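Local coordinates for cellulose biosynthesis protein BcsG (Salmonella typhimurium LT2, PDB 5OLT) that is required for cellulose biosynthesis, this chain being the extramembrane, zinc-binding domain of the protein, a member of the alkaline phosphatase family, at residues 65-70 with 100-105; 108-113 with 211-216. All blocks are in the same frame, centred on the assembly; numbering follows the deposited sequence.

Contact 1: 65-70 with 100-105; sequences NICSLS and SYSGPA. With ZN (zinc ion), chain B.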
ATOM      1  N   ASN A  65       5.809  -3.505   2.088  1.00  9.24           N
ATOM      2  CA  ASN A  65       5.747  -2.185   1.487  1.00  9.02           C
ATOM      3  C   ASN A  65       7.019  -1.984   0.667  1.00  8.48           C
ATOM      4  O   ASN A  65       8.120  -1.948   1.210  1.00  9.34           O
ATOM      5  CB  ASN A  65       5.605  -1.171   2.643  1.00 10.19           C
ATOM      6  CG  ASN A  65       5.457   0.250   2.182  1.00 10.37           C
ATOM      7  OD1 ASN A  65       4.668   0.569   1.259  1.00 13.18           O
ATOM      8  ND2 ASN A  65       6.179   1.135   2.840  1.00  8.19           N
ATOM      9  N   ILE A  66       6.856  -1.933  -0.653  1.00  9.16           N
ATOM     10  CA  ILE A  66       7.993  -2.032  -1.577  1.00  9.02           C
ATOM     11  C   ILE A  66       8.279  -0.700  -2.235  1.00  9.26           C
ATOM     12  O   ILE A  66       7.411  -0.135  -2.905  1.00  9.77           O
ATOM     13  CB  ILE A  66       7.708  -3.083  -2.678  1.00  9.12           C
ATOM     14  CG1 ILE A  66       7.429  -4.462  -2.049  1.00  9.95           C
ATOM     15  CG2 ILE A  66       8.861  -3.140  -3.703  1.00 10.67           C
ATOM     16  CD1 ILE A  66       6.898  -5.490  -3.032  1.00 11.03           C
ATOM     17  N   CYS A  67       9.505  -0.208  -2.057  1.00  9.14           N
ATOM     18  CA  CYS A  67       9.920   1.035  -2.719  1.00  9.05           C
ATOM     19  C   CYS A  67      10.042   0.817  -4.234  1.00  9.05           C
ATOM     20  O   CYS A  67      10.542  -0.219  -4.668  1.00 10.10           O
ATOM     21  CB  CYS A  67      11.267   1.486  -2.110  1.00 10.22           C
ATOM     22  SG  CYS A  67      11.947   3.048  -2.770  1.00 12.08           S
ATOM     23  N   SER A  68       9.622   1.821  -5.022  1.00  8.70           N
ATOM     24  CA  SER A  68      10.015   1.894  -6.440  1.00  8.94           C
ATOM     25  C   SER A  68       9.466   0.745  -7.302  1.00  8.77           C
ATOM     26  O   SER A  68      10.218   0.128  -8.069  1.00  9.77           O
ATOM     27  CB  SER A  68      11.545   2.024  -6.588  1.00  9.40           C
ATOM     28  OG  SER A  68      11.994   3.206  -5.935  1.00 10.71           O
ATOM     29  N   LEU A  69       8.147   0.528  -7.220  1.00  8.43           N
ATOM     30  CA  LEU A  69       7.463  -0.519  -7.974  1.00  8.46           C
ATOM     31  C   LEU A  69       6.074  -0.010  -8.342  1.00  8.79           C
ATOM     32  O   LEU A  69       5.187   0.043  -7.480  1.00 11.07           O
ATOM     33  CB  LEU A  69       7.381  -1.804  -7.123  1.00  9.72           C
ATOM     34  CG  LEU A  69       6.605  -2.950  -7.812  1.00  9.94           C
ATOM     35  CD1 LEU A  69       7.286  -3.358  -9.096  1.00 11.48           C
ATOM     36  CD2 LEU A  69       6.542  -4.129  -6.830  1.00 12.19           C
ATOM     37  N   SER A  70       5.875   0.300  -9.620  1.00  8.36           N
ATOM     38  CA  SER A  70       4.528   0.613 -10.161  1.00  8.41           C
ATOM     39  C   SER A  70       4.165  -0.357 -11.275  1.00  8.77           C
ATOM     40  O   SER A  70       5.024  -1.090 -11.786  1.00  8.45           O
ATOM     41  CB  SER A  70       4.499   2.040 -10.713  1.00  9.36           C
ATOM     42  OG  SER A  70       5.331   2.106 -11.876  1.00  9.77           O
ATOM     43  N   SER A 100       4.860  10.250  -4.616  1.00  9.39           N
ATOM     44  CA  SER A 100       5.977   9.589  -5.274  1.00  9.51           C
ATOM     45  C   SER A 100       7.243   9.536  -4.426  1.00  8.81           C
ATOM     46  O   SER A 100       8.294   9.158  -4.972  1.00 10.19           O
ATOM     47  CB  SER A 100       6.241  10.175  -6.638  1.00 12.19           C
ATOM     48  OG  SER A 100       6.486  11.569  -6.578  1.00 12.51           O
ATOM     49  N   TYR A 101       7.136   9.847  -3.123  1.00  9.17           N
ATOM     50  CA  TYR A 101       8.291   9.775  -2.215  1.00  9.71           C
ATOM     51  C   TYR A 101       8.067   8.748  -1.129  1.00 10.06           C
ATOM     52  O   TYR A 101       6.928   8.499  -0.724  1.00 10.59           O
ATOM     53  CB  TYR A 101       8.549  11.147  -1.575  1.00 11.41           C
ATOM     54  CG  TYR A 101       9.014  12.246  -2.537  1.00 12.05           C
ATOM     55  CD1 TYR A 101       9.856  11.978  -3.618  1.00 13.71           C
ATOM     56  CD2 TYR A 101       8.671  13.562  -2.281  1.00 12.84           C
ATOM     57  CE1 TYR A 101      10.304  13.008  -4.463  1.00 13.91           C
ATOM     58  CE2 TYR A 101       9.139  14.603  -3.079  1.00 13.92           C
ATOM     59  CZ  TYR A 101       9.944  14.318  -4.169  1.00 12.59           C
ATOM     60  OH  TYR A 101      10.377  15.398  -4.949  1.00 15.43           O
ATOM     61  N   SER A 102       9.170   8.162  -0.638  1.00  9.53           N
ATOM     62  CA  SER A 102       9.071   7.032   0.273  1.00 10.06           C
ATOM     63  C   SER A 102       8.486   7.370   1.634  1.00 10.34           C
ATOM     64  O   SER A 102       7.606   6.649   2.129  1.00 11.17           O
ATOM     65  CB  SER A 102      10.463   6.437   0.507  1.00 11.09           C
ATOM     66  OG  SER A 102      11.084   6.073  -0.720  1.00 11.58           O
ATOM     67  N   GLY A 103       8.959   8.468   2.247  1.00 10.18           N
ATOM     68  CA  GLY A 103       8.479   8.821   3.588  1.00 10.90           C
ATOM     69  C   GLY A 103       6.987   9.058   3.628  1.00 10.55           C
ATOM     70  O   GLY A 103       6.267   8.416   4.398  1.00 10.84           O
ATOM     71  N   PRO A 104       6.490   9.937   2.749  1.00  9.56           N
ATOM     72  CA  PRO A 104       5.047  10.179   2.748  1.00 10.29           C
ATOM     73  C   PRO A 104       4.256   8.922   2.388  1.00  9.28           C
ATOM     74  O   PRO A 104       3.155   8.745   2.915  1.00 10.42           O
ATOM     75  CB  PRO A 104       4.862  11.247   1.679  1.00 11.16           C
ATOM     76  CG  PRO A 104       6.191  11.779   1.382  1.00 14.26           C
ATOM     77  CD  PRO A 104       7.251  10.906   1.934  1.00 10.18           C
ATOM     78  N   ALA A 105       4.789   8.052   1.513  1.00  9.15           N
ATOM     79  CA  ALA A 105       4.077   6.818   1.198  1.00  9.34           C
ATOM     80  C   ALA A 105       3.893   5.946   2.405  1.00  9.21           C
ATOM     81  O   ALA A 105       2.799   5.385   2.611  1.00  9.76           O
ATOM     82  CB  ALA A 105       4.805   6.043   0.119  1.00 11.27           C
TER
HETATM   83 ZN    ZN B 601      10.524   4.665  -2.022  0.75 12.46          ZN
HETATM   84  O   HOH W   1      12.371   6.162  -2.791  1.00 32.28           O

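Contact 2: 108-113 with 211-216; sequences RLLRAS and ATFFNL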
ATOM      1  N   ARG A 108       1.322   7.459   4.749  1.00  9.29           N
ATOM      2  CA  ARG A 108      -0.031   7.275   4.235  1.00  9.11           C
ATOM      3  C   ARG A 108      -0.519   5.838   4.515  1.00  9.31           C
ATOM      4  O   ARG A 108      -1.654   5.633   4.910  1.00 10.05           O
ATOM      5  CB  ARG A 108      -0.087   7.600   2.757  1.00  8.64           C
ATOM      6  CG  ARG A 108       0.036   9.097   2.480  1.00  9.97           C
ATOM      7  CD  ARG A 108      -0.060   9.429   0.991  1.00  9.98           C
ATOM      8  NE  ARG A 108       0.005  10.893   0.788  1.00 10.64           N
ATOM      9  CZ  ARG A 108      -1.002  11.734   1.047  1.00  9.95           C
ATOM     10  NH1 ARG A 108      -2.201  11.296   1.443  1.00 10.36           N
ATOM     11  NH2 ARG A 108      -0.801  13.060   0.915  1.00 11.44           N
ATOM     12  N   LEU A 109       0.336   4.855   4.276  1.00  9.43           N
ATOM     13  CA  LEU A 109      -0.038   3.469   4.540  1.00  9.92           C
ATOM     14  C   LEU A 109      -0.269   3.219   6.034  1.00 10.07           C
ATOM     15  O   LEU A 109      -1.247   2.552   6.411  1.00 10.51           O
ATOM     16  CB  LEU A 109       1.087   2.548   4.030  1.00 10.42           C
ATOM     17  CG  LEU A 109       0.946   1.032   4.286  1.00 10.01           C
ATOM     18  CD1 LEU A 109      -0.380   0.448   3.844  1.00 12.58           C
ATOM     19  CD2 LEU A 109       2.066   0.343   3.543  1.00 12.39           C
ATOM     20  N   LEU A 110       0.599   3.774   6.888  1.00 10.34           N
ATOM     21  CA  LEU A 110       0.425   3.610   8.332  1.00 10.27           C
ATOM     22  C   LEU A 110      -0.840   4.312   8.844  1.00 10.58           C
ATOM     23  O   LEU A 110      -1.434   3.876   9.840  1.00 11.46           O
ATOM     24  CB  LEU A 110       1.696   4.024   9.116  1.00 11.52           C
ATOM     25  CG  LEU A 110       2.872   3.095   8.778  1.00 12.80           C
ATOM     26  CD1 LEU A 110       4.166   3.729   9.216  1.00 13.40           C
ATOM     27  CD2 LEU A 110       2.711   1.728   9.419  1.00 14.03           C
ATOM     28  N   ARG A 111      -1.325   5.301   8.084  1.00 10.60           N
ATOM     29  CA  ARG A 111      -2.564   5.998   8.426  1.00 10.50           C
ATOM     30  C   ARG A 111      -3.738   5.508   7.558  1.00 10.53           C
ATOM     31  O   ARG A 111      -4.699   6.234   7.305  1.00 10.93           O
ATOM     32  CB  ARG A 111      -2.379   7.509   8.330  1.00 11.34           C
ATOM     33  CG  ARG A 111      -1.379   8.060   9.328  1.00 13.03           C
ATOM     34  CD  ARG A 111      -1.317   9.576   9.243  1.00 14.43           C
ATOM     35  NE  ARG A 111      -0.261  10.064  10.120  1.00 16.57           N
ATOM     36  CZ  ARG A 111      -0.065  11.352  10.372  1.00 16.07           C
ATOM     37  NH1 ARG A 111      -0.895  12.257   9.834  1.00 16.72           N
ATOM     38  NH2 ARG A 111       0.917  11.688  11.214  1.00 17.14           N
ATOM     39  N   ALA A 112      -3.701   4.215   7.144  1.00  9.91           N
ATOM     40  CA  ALA A 112      -4.687   3.700   6.193  1.00  9.34           C
ATOM     41  C   ALA A 112      -6.148   3.694   6.694  1.00 10.63           C
ATOM     42  O   ALA A 112      -7.047   3.531   5.867  1.00 11.55           O
ATOM     43  CB  ALA A 112      -4.332   2.270   5.782  1.00 10.21           C
ATOM     44  N   SER A 113      -6.362   3.796   8.031  1.00 10.77           N
ATOM     45  CA  SER A 113      -7.719   3.622   8.550  1.00 10.95           C
ATOM     46  C   SER A 113      -8.576   4.879   8.494  1.00 11.57           C
ATOM     47  O   SER A 113      -9.755   4.796   8.823  1.00 13.45           O
ATOM     48  CB  SER A 113      -7.666   3.056   9.962  1.00 11.30           C
ATOM     49  OG  SER A 113      -7.012   1.765   9.955  1.00 11.69           O
ATOM     50  N   ALA A 211       1.024  -8.130  13.899  1.00 10.98           N
ATOM     51  CA  ALA A 211       0.906  -7.282  12.709  1.00 10.07           C
ATOM     52  C   ALA A 211       2.274  -6.692  12.479  1.00 10.10           C
ATOM     53  O   ALA A 211       2.827  -6.032  13.350  1.00 11.39           O
ATOM     54  CB  ALA A 211      -0.132  -6.188  12.910  1.00 10.59           C
ATOM     55  N   THR A 212       2.822  -6.927  11.288  1.00  9.37           N
ATOM     56  CA  THR A 212       4.170  -6.531  10.938  1.00  9.19           C
ATOM     57  C   THR A 212       4.149  -5.597   9.742  1.00  9.19           C
ATOM     58  O   THR A 212       3.503  -5.885   8.728  1.00  9.91           O
ATOM     59  CB  THR A 212       5.016  -7.787  10.595  1.00 10.02           C
ATOM     60  OG1 THR A 212       5.062  -8.609  11.743  1.00 10.88           O
ATOM     61  CG2 THR A 212       6.422  -7.422  10.202  1.00 10.56           C
ATOM     62  N   PHE A 213       4.893  -4.490   9.871  1.00  9.46           N
ATOM     63  CA  PHE A 213       5.186  -3.581   8.777  1.00  8.91           C
ATOM     64  C   PHE A 213       6.591  -3.856   8.284  1.00  9.21           C
ATOM     65  O   PHE A 213       7.565  -3.745   9.056  1.00 10.05           O
ATOM     66  CB  PHE A 213       5.062  -2.131   9.262  1.00 10.03           C
ATOM     67  CG  PHE A 213       5.294  -1.118   8.185  1.00 11.44           C
ATOM     68  CD1 PHE A 213       4.338  -0.967   7.173  1.00 15.12           C
ATOM     69  CD2 PHE A 213       6.437  -0.336   8.166  1.00 14.16           C
ATOM     70  CE1 PHE A 213       4.534  -0.014   6.167  1.00 17.19           C
ATOM     71  CE2 PHE A 213       6.660   0.624   7.131  1.00 14.95           C
ATOM     72  CZ  PHE A 213       5.696   0.751   6.137  1.00 14.84           C
ATOM     73  N   PHE A 214       6.701  -4.225   7.007  1.00  9.13           N
ATOM     74  CA  PHE A 214       7.985  -4.591   6.421  1.00  9.15           C
ATOM     75  C   PHE A 214       8.275  -3.680   5.227  1.00  8.88           C
ATOM     76  O   PHE A 214       7.491  -3.685   4.274  1.00  9.83           O
ATOM     77  CB  PHE A 214       7.912  -6.076   5.986  1.00  9.14           C
ATOM     78  CG  PHE A 214       9.133  -6.629   5.258  1.00  8.68           C
ATOM     79  CD1 PHE A 214      10.436  -6.075   5.370  1.00  9.04           C
ATOM     80  CD2 PHE A 214       8.970  -7.761   4.431  1.00  9.70           C
ATOM     81  CE1 PHE A 214      11.515  -6.627   4.694  1.00  9.54           C
ATOM     82  CE2 PHE A 214      10.069  -8.315   3.769  1.00  9.78           C
ATOM     83  CZ  PHE A 214      11.333  -7.754   3.886  1.00  9.32           C
ATOM     84  N   ASN A 215       9.363  -2.893   5.288  1.00  8.49           N
ATOM     85  CA  ASN A 215       9.706  -1.999   4.186  1.00  8.11           C
ATOM     86  C   ASN A 215      10.945  -2.504   3.438  1.00  8.32           C
ATOM     87  O   ASN A 215      11.932  -2.893   4.054  1.00  9.70           O
ATOM     88  CB  ASN A 215       9.916  -0.552   4.682  1.00  9.67           C
ATOM     89  CG  ASN A 215      10.177   0.389   3.543  1.00  9.28           C
ATOM     90  OD1 ASN A 215      11.327   0.695   3.239  1.00  9.88           O
ATOM     91  ND2 ASN A 215       9.104   0.870   2.901  1.00  9.86           N
ATOM     92  N   LEU A 216      10.834  -2.542   2.107  1.00  9.73           N
ATOM     93  CA  LEU A 216      11.830  -3.147   1.215  1.00 10.17           C
ATOM     94  C   LEU A 216      12.375  -2.154   0.208  1.00  9.22           C
ATOM     95  O   LEU A 216      11.608  -1.559  -0.540  1.00 10.64           O
ATOM     96  CB  LEU A 216      11.201  -4.307   0.384  1.00 11.06           C
ATOM     97  CG  LEU A 216      10.719  -5.508   1.144  1.00 11.06           C
ATOM     98  CD1 LEU A 216       9.391  -5.206   1.810  1.00 12.45           C
ATOM     99  CD2 LEU A 216      10.565  -6.689   0.194  1.00 12.22           C
TER

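Contact 1: 65-70 with 100-105
C67 and S102 meet through a shared zinc ion rather than through each other, in the metal site of an alkaline phosphatase-type alpha/beta fold. C67 lies near the C-terminal end of central strand 60-66, S102 on the opening turn of helix 102-110, a position consistent with the metal-bound nucleophile hydroxyl of this superfamily. C67 SG lies 2.3 Å from zinc and S102 OG 2.0 Å from it, and the SG-zinc-OG angle is near 122°. Sulfur and oxygen themselves stay 3.8 Å apart, as two ligands of one metal. E266 and H267 complete the protein ligands. Backbone hydrogen bonds between I66 and E266 and between L69 and H267 tie their backbone to the 65-70 segment, which is consistent with C67, E266 and H267 being positioned together.

All the tightness is concentrated on the ion. Elsewhere the segments stand well apart, C67 CA to S102 CA being 6.8 Å, and only about 75 Å² is buried. The outer side, by contrast, is wet: a water makes a long 2.5 Å contact with zinc, S102 and G103 are partly exposed, and S102 OG and G103 N both hydrogen-bond a citrate probably taken from the crystallisation liquor. C67 SG swings anti to its own nitrogen (chi1 -179°) to reach the metal, whereas S102 approaches with a CB-OG-zinc angle of about 129°.

Contact 2: 108-113 with 211-216
A probable backbone hydrogen bond of 2.8 Å, from N65 N to F214 O, joins strand 211-216 to strand 60-66, next to F213, which L109 and L110 of helix 102-110 meet. This is helix-on-sheet packing in the core of the alpha/beta domain. The two leucines take different parts of one ring. L110 CD2 lies over a face, offset toward the rim, in a CH-pi contact 4.1 Å from the ring centroid and 18° off its normal. L109 CD2 instead comes in near the ring plane, at the edge, 3.6 Å from F213 CE1. Although the CB of L110 does not aim at the strand, its branch end bends nearer, and its side chain crosses that of F213 at about a right angle. F213 holds CG anti to the backbone nitrogen (chi1 -178°), which extends the ring toward the helix.

The apolar layer continues around them: L110 also packs on F133, and L109 on Y318 and V63. Two residues along, N215 turns to polar work, its ND2 donating to OE2 of the zinc ligand E266. With leucine methyls meeting the phenyl ring, the match depends on shape and burial rather than directional bonds.

Overall arrangement
Helix 102-110 serves both contacts with opposite ends: its first turn supplies the oxygen ligand of contact 1, its last turn the leucines of contact 2. Their partner strands, 60-66 and 210-216, are parallel neighbours in the mixed sheet, and the centres of the two contacts lie about 11 Å apart. Contact 1 is only partly buried, at the C-terminal end of its strand, and its chemistry is coordination, with water and citrate at hand. Contact 2 is wholly buried and apolar, joining the last turn of the helix to the sheet. The zinc is about 10 Å from the side chain of F213, and the backbone bond from L216 N to N65 O (2.9 Å) further joins the two.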